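Local coordinates for protein hexameric cytochrome (Silicibacter pomeroyi, PDB 2OYY) that binds heme through an axial tyrosine ligand as an all-helical hexamer, although its physiological role remains unknown, at residues A[16-21]-A[58-63]. Sequence-based numbering, arbitrary orientation.
Sequences EGFDLA and AVVATH
Helices 14-32 and 50-70 of the all-helical HTHP fold pack against each other at Phe18, Ala21, Val60 and His63, four buried residues, of which Val60 also lines the heme pocket. The axes of 16-21 and 58-63 run at 124° to one another and come within 8.9 Å. Ala21 points at the other helix, and its CA lies 5.1 Å from the CA of His63; the small side chain is compatible with this spacing. The methyl CB of Ala21 sits 3.7 Å from Val60 O and 4.0 Å from His63 CB, so it meets backbone as much as side chain. From the other helix, His63 CB approaches Ala21 O at 3.8 Å. That carbonyl accepts a hydrogen bond from Ser25 OG further along its own helix; the His63 imidazole lies obliquely to this oxygen, and the His63 side chain also touches Leu24 and Ser25.

Phe18 starts from the flank of its helix, but with CG anti to the backbone N (chi1 -163°) the ring reaches across to Val60. There CZ lies 3.5 Å from Val60 CG2, with CE1 close behind, and the methyl approaches the ring obliquely. The same ring meets Phe64 and stands edge-to-face with Trp5 of a second subunit, while Val60 touches a bound heme and packs on Ala28 of that second subunit. His63 also packs on Ala61 of a third subunit, which ties this helix pair into the hexamer.

Across the interface the contacts are van der Waals, methyl against ring, and methyl or methylene against carbonyl oxygen and each other. The bonds from Ala21 N to Gly17 O and from His63 N to Val59 O are the helices' own. The fit therefore probably depends mainly on complementary shape, and Val60, packed against Phe18 and touching the heme, joins this helix contact directly to the apolar pocket wall.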
# COMPACT_ATOMS: atom_id res chain seq x y z
N GLU A 16 5.78 -10.08 19.98
CA GLU A 16 5.00 -9.06 20.67
C GLU A 16 4.73 -7.86 19.74
O GLU A 16 3.76 -7.14 19.93
CB GLU A 16 5.73 -8.60 21.93
CG GLU A 16 5.70 -9.54 23.14
CD GLU A 16 6.31 -8.89 24.40
OE1 GLU A 16 6.54 -9.61 25.41
OE2 GLU A 16 6.58 -7.66 24.37
N GLY A 17 5.58 -7.67 18.74
CA GLY A 17 5.41 -6.59 17.77
C GLY A 17 4.25 -6.85 16.83
O GLY A 17 3.46 -5.95 16.54
N PHE A 18 4.13 -8.09 16.37
CA PHE A 18 3.02 -8.49 15.52
C PHE A 18 1.67 -8.37 16.23
O PHE A 18 0.67 -7.95 15.61
CB PHE A 18 3.24 -9.93 15.00
CG PHE A 18 2.39 -10.26 13.84
CD1 PHE A 18 2.84 -10.02 12.56
CD2 PHE A 18 1.12 -10.79 14.01
CE1 PHE A 18 2.03 -10.29 11.46
CE2 PHE A 18 0.30 -11.06 12.93
CZ PHE A 18 0.76 -10.81 11.64
N ASP A 19 1.62 -8.73 17.51
CA ASP A 19 0.40 -8.54 18.31
C ASP A 19 0.14 -7.07 18.55
O ASP A 19 -1.01 -6.65 18.63
CB ASP A 19 0.49 -9.25 19.66
CG ASP A 19 0.70 -10.74 19.52
OD1 ASP A 19 -0.14 -11.41 18.86
OD2 ASP A 19 1.71 -11.24 20.07
N LEU A 20 1.20 -6.28 18.66
CA LEU A 20 1.02 -4.85 18.78
C LEU A 20 0.51 -4.31 17.46
O LEU A 20 -0.28 -3.38 17.44
CB LEU A 20 2.32 -4.14 19.22
CG LEU A 20 2.26 -2.61 19.35
CD1 LEU A 20 1.13 -2.17 20.24
CD2 LEU A 20 3.57 -2.00 19.83
N ALA A 21 0.96 -4.92 16.36
CA ALA A 21 0.55 -4.53 15.00
C ALA A 21 -0.93 -4.83 14.74
O ALA A 21 -1.63 -4.02 14.14
CB ALA A 21 1.40 -5.21 13.96
N ALA A 58 -3.20 -7.12 5.27
CA ALA A 58 -2.53 -6.01 4.60
C ALA A 58 -2.24 -4.86 5.58
O ALA A 58 -1.16 -4.27 5.57
CB ALA A 58 -3.32 -5.54 3.42
N VAL A 59 -3.24 -4.57 6.42
CA VAL A 59 -3.18 -3.47 7.38
C VAL A 59 -2.12 -3.78 8.40
O VAL A 59 -1.19 -3.00 8.58
CB VAL A 59 -4.52 -3.26 8.12
CG1 VAL A 59 -4.39 -2.13 9.10
CG2 VAL A 59 -5.66 -2.97 7.14
N VAL A 60 -2.26 -4.94 9.04
CA VAL A 60 -1.29 -5.36 10.04
C VAL A 60 0.13 -5.47 9.50
O VAL A 60 1.08 -5.31 10.26
CB VAL A 60 -1.71 -6.67 10.77
CG1 VAL A 60 -2.94 -7.29 10.13
CG2 VAL A 60 -0.53 -7.66 10.86
N ALA A 61 0.26 -5.71 8.19
CA ALA A 61 1.54 -5.73 7.48
C ALA A 61 2.17 -4.35 7.50
O ALA A 61 3.35 -4.20 7.87
CB ALA A 61 1.37 -6.21 6.05
N THR A 62 1.39 -3.34 7.13
CA THR A 62 1.86 -1.97 7.21
C THR A 62 2.32 -1.64 8.63
O THR A 62 3.43 -1.15 8.82
CB THR A 62 0.82 -0.97 6.72
OG1 THR A 62 0.48 -1.31 5.37
CG2 THR A 62 1.39 0.42 6.71
N HIS A 63 1.49 -1.91 9.62
CA HIS A 63 1.83 -1.60 11.00
C HIS A 63 3.07 -2.36 11.47
O HIS A 63 3.98 -1.76 12.06
CB HIS A 63 0.65 -1.88 11.93
CG HIS A 63 -0.35 -0.78 11.98
ND1 HIS A 63 -0.04 0.48 12.44
CD2 HIS A 63 -1.66 -0.74 11.64
CE1 HIS A 63 -1.11 1.25 12.39
NE2 HIS A 63 -2.11 0.53 11.91